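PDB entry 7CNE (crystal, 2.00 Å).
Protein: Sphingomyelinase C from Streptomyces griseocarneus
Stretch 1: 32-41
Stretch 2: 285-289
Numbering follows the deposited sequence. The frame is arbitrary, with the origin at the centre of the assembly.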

ATOM      1  N   HIS A  32      -8.016   0.475  18.159  1.00 23.05           N
ATOM      2  CA  HIS A  32      -9.169  -0.381  17.902  1.00 23.06           C
ATOM      3  C   HIS A  32      -9.139  -0.929  16.479  1.00 25.05           C
ATOM      4  O   HIS A  32      -9.307  -2.134  16.257  1.00 20.58           O
ATOM      5  N   ARG A  33      -8.918  -0.054  15.497  1.00 22.33           N
ATOM      6  CA  ARG A  33      -8.990  -0.477  14.102  1.00 21.72           C
ATOM      7  C   ARG A  33      -7.838  -1.403  13.740  1.00 20.69           C
ATOM      8  O   ARG A  33      -8.029  -2.361  12.982  1.00 22.61           O
ATOM      9  N   ALA A  34      -6.638  -1.141  14.268  1.00 21.86           N
ATOM     10  CA  ALA A  34      -5.497  -2.012  13.982  1.00 20.99           C
ATOM     11  C   ALA A  34      -5.764  -3.439  14.434  1.00 23.92           C
ATOM     12  O   ALA A  34      -5.398  -4.402  13.745  1.00 20.86           O
ATOM     13  N   ARG A  35      -6.372  -3.595  15.612  1.00 24.86           N
ATOM     14  CA  ARG A  35      -6.740  -4.928  16.081  1.00 24.97           C
ATOM     15  C   ARG A  35      -7.801  -5.541  15.175  1.00 24.48           C
ATOM     16  O   ARG A  35      -7.692  -6.704  14.774  1.00 25.15           O
ATOM     17  N   GLU A  36      -8.806  -4.754  14.798  1.00 22.95           N
ATOM     18  CA  GLU A  36      -9.882  -5.266  13.954  1.00 23.80           C
ATOM     19  C   GLU A  36      -9.421  -5.585  12.530  1.00 23.45           C
ATOM     20  O   GLU A  36      -9.959  -6.507  11.899  1.00 22.21           O
ATOM     21  N   ILE A  37      -8.440  -4.848  12.004  1.00 18.96           N
ATOM     22  CA  ILE A  37      -7.932  -5.142  10.663  1.00 20.23           C
ATOM     23  C   ILE A  37      -7.296  -6.529  10.620  1.00 21.20           C
ATOM     24  O   ILE A  37      -7.514  -7.295   9.674  1.00 18.48           O
ATOM     25  N   ALA A  38      -6.497  -6.877  11.635  1.00 22.36           N
ATOM     26  CA  ALA A  38      -5.912  -8.216  11.655  1.00 22.81           C
ATOM     27  C   ALA A  38      -6.967  -9.317  11.725  1.00 24.46           C
ATOM     28  O   ALA A  38      -6.684 -10.449  11.323  1.00 25.30           O
ATOM     29  N   ALA A  39      -8.172  -9.025  12.217  1.00 21.60           N
ATOM     30  CA  ALA A  39      -9.203 -10.052  12.309  1.00 24.94           C
ATOM     31  C   ALA A  39     -10.184 -10.032  11.143  1.00 27.46           C
ATOM     32  O   ALA A  39     -11.012 -10.948  11.034  1.00 21.57           O
ATOM     33  N   ALA A  40     -10.101  -9.038  10.259  1.00 21.40           N
ATOM     34  CA  ALA A  40     -11.081  -8.918   9.188  1.00 22.57           C
ATOM     35  C   ALA A  40     -10.951 -10.076   8.195  1.00 21.98           C
ATOM     36  O   ALA A  40      -9.893 -10.695   8.046  1.00 20.85           O
ATOM     37  N   GLY A  41     -12.061 -10.371   7.518  1.00 24.17           N
ATOM     38  CA  GLY A  41     -12.052 -11.455   6.545  1.00 27.21           C
ATOM     39  C   GLY A  41     -11.037 -11.236   5.437  1.00 22.59           C
ATOM     40  O   GLY A  41     -10.319 -12.163   5.048  1.00 20.15           O
ATOM     41  N   THR A 285     -18.343   2.761  10.258  1.00 22.19           N
ATOM     42  CA  THR A 285     -18.562   1.345   9.974  1.00 26.29           C
ATOM     43  C   THR A 285     -17.554   0.825   8.958  1.00 25.36           C
ATOM     44  O   THR A 285     -17.846  -0.118   8.220  1.00 23.03           O
ATOM     45  N   ASP A 286     -16.367   1.435   8.902  1.00 23.19           N
ATOM     46  CA  ASP A 286     -15.267   0.934   8.085  1.00 20.97           C
ATOM     47  C   ASP A 286     -13.979   1.035   8.881  1.00 22.77           C
ATOM     48  O   ASP A 286     -13.852   1.883   9.771  1.00 21.31           O
ATOM     49  N   LEU A 287     -13.023   0.164   8.553  1.00 18.57           N
ATOM     50  CA  LEU A 287     -11.762   0.145   9.279  1.00 22.50           C
ATOM     51  C   LEU A 287     -10.744   1.122   8.703  1.00 19.69           C
ATOM     52  O   LEU A 287      -9.719   1.384   9.342  1.00 21.18           O
ATOM     53  N   SER A 288     -11.010   1.674   7.529  1.00 18.77           N
ATOM     54  CA  SER A 288     -10.171   2.719   6.956  1.00 16.33           C
ATOM     55  C   SER A 288     -10.984   3.400   5.868  1.00 21.07           C
ATOM     56  O   SER A 288     -12.124   3.015   5.586  1.00 19.99           O
ATOM     57  N   GLY A 289     -10.394   4.434   5.268  1.00 18.46           N
ATOM     58  CA  GLY A 289     -11.059   5.127   4.187  1.00 19.10           C
ATOM     59  C   GLY A 289     -10.976   4.434   2.849  1.00 19.85           C
ATOM     60  O   GLY A 289     -11.703   4.809   1.924  1.00 18.82           O
TER

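This is a small contact, 271 Å² summed over both sides, in which one leucine of an irregular segment packs against one side of a helix and one arginine of that helix binds the leucine's carbonyl. L287 is the centre. It gives up far more surface to the other stretch than any other residue here. Its CA-to-CB bond points sideways, but its end comes nearer the helix; the rotamer is m, t.

Both methyls of L287 pack against E36. CD2 of L287 also lies 4.1 Å from CG of R33. CD1 of L287 lies 3.7 Å from the backbone N of I37 and 4.3 Å from CB of A40. That N of I37 already donates to R33 O within the helix, at 2.7 Å between the two atoms, so the methyl meets a satisfied amide. I37 (m, t) points sideways and adds an apolar contact, its CG1 3.9 Å from CB of L287. A40 is in a loop, and its CA-to-CB bond points toward the second stretch.

R33 points toward the second stretch, with chi1 m, chi2 t and chi3 m. Its aliphatic part runs beside L287, and its head group reaches the backbone beyond. NH1 of R33 donates a hydrogen bond to O of L287, 2.9 Å between the two atoms, with an N-H...O angle of 161°. The carbonyl sits at the guanidinium edge, near its plane. NE, NH1 and NH2 of R33 also have hydrogen-bond partners elsewhere in the structure.

The CA-to-CB bond of E36 (m, m) points toward the second stretch, but its end leads away. CB of E36 makes the closest approach, 3.6 Å from CD2 of L287. Its backbone C and O also lie near CD1 of L287, and the carboxylate stays clear. A34 and A38 point away, and neither touches the second stretch.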

ATOM      1  CB  HIS A  32     -10.463   0.392  18.141  1.00 22.31           C
ATOM      2  CG  HIS A  32     -11.684  -0.314  17.630  1.00 26.49           C
ATOM      3  ND1 HIS A  32     -12.234  -1.408  18.271  1.00 26.97           N
ATOM      4  CD2 HIS A  32     -12.449  -0.098  16.533  1.00 24.18           C
ATOM      5  CE1 HIS A  32     -13.291  -1.825  17.595  1.00 28.51           C
ATOM      6  NE2 HIS A  32     -13.447  -1.044  16.540  1.00 26.98           N
ATOM      7  CB  ARG A  33      -9.016   0.750  13.184  1.00 19.53           C
ATOM      8  CG  ARG A  33     -10.343   1.475  13.215  1.00 21.08           C
ATOM      9  CD  ARG A  33     -10.410   2.607  12.203  1.00 23.28           C
ATOM     10  NE  ARG A  33      -9.503   3.696  12.550  1.00 18.30           N
ATOM     11  CZ  ARG A  33      -8.408   4.007  11.863  1.00 20.61           C
ATOM     12  NH1 ARG A  33      -8.074   3.316  10.779  1.00 19.15           N
ATOM     13  NH2 ARG A  33      -7.646   5.023  12.254  1.00 20.22           N
ATOM     14  CB  ALA A  34      -4.235  -1.483  14.661  1.00 17.81           C
ATOM     15  CB  ARG A  35      -7.228  -4.847  17.533  1.00 24.99           C
ATOM     16  CG  ARG A  35      -7.530  -6.200  18.192  1.00 28.87           C
ATOM     17  CD  ARG A  35      -7.820  -6.045  19.695  1.00 25.59           C
ATOM     18  NE  ARG A  35      -6.618  -5.826  20.507  1.00 29.59           N
ATOM     19  CZ  ARG A  35      -5.930  -6.786  21.133  1.00 28.43           C
ATOM     20  NH1 ARG A  35      -6.309  -8.057  21.043  1.00 27.11           N
ATOM     21  NH2 ARG A  35      -4.855  -6.474  21.855  1.00 28.58           N
ATOM     22  CB  GLU A  36     -11.025  -4.260  13.947  1.00 24.66           C
ATOM     23  CG  GLU A  36     -11.748  -4.236  15.282  1.00 28.00           C
ATOM     24  CD  GLU A  36     -12.182  -5.629  15.705  1.00 31.32           C
ATOM     25  OE1 GLU A  36     -11.573  -6.214  16.636  1.00 35.65           O
ATOM     26  OE2 GLU A  36     -13.116  -6.149  15.072  1.00 31.14           O
ATOM     27  CB  ILE A  37      -6.942  -4.051  10.203  1.00 18.19           C
ATOM     28  CG1 ILE A  37      -7.677  -2.756   9.881  1.00 17.27           C
ATOM     29  CG2 ILE A  37      -6.196  -4.497   8.952  1.00 19.90           C
ATOM     30  CD1 ILE A  37      -6.713  -1.532   9.752  1.00 19.30           C
ATOM     31  CB  ALA A  38      -4.937  -8.366  12.823  1.00 23.03           C
ATOM     32  CB  ALA A  39      -9.972  -9.927  13.633  1.00 24.49           C
ATOM     33  CB  ALA A  40     -10.926  -7.588   8.462  1.00 21.27           C
ATOM     34  CB  THR A 285     -19.990   1.086   9.485  1.00 23.66           C
ATOM     35  OG1 THR A 285     -20.376   2.103   8.558  1.00 27.01           O
ATOM     36  CG2 THR A 285     -20.980   1.051  10.664  1.00 27.74           C
ATOM     37  CB  ASP A 286     -15.106   1.703   6.769  1.00 21.21           C
ATOM     38  CG  ASP A 286     -16.357   1.664   5.921  1.00 25.20           C
ATOM     39  OD1 ASP A 286     -17.247   2.508   6.151  1.00 22.43           O
ATOM     40  OD2 ASP A 286     -16.452   0.782   5.041  1.00 23.79           O
ATOM     41  CB  LEU A 287     -11.190  -1.275   9.301  1.00 21.60           C
ATOM     42  CG  LEU A 287     -12.019  -2.259  10.142  1.00 23.13           C
ATOM     43  CD1 LEU A 287     -11.420  -3.659  10.109  1.00 19.81           C
ATOM     44  CD2 LEU A 287     -12.138  -1.768  11.575  1.00 22.17           C
ATOM     45  CB  SER A 288      -8.844   2.160   6.427  1.00 18.93           C
ATOM     46  OG  SER A 288      -8.989   1.562   5.160  1.00 22.10           O
TER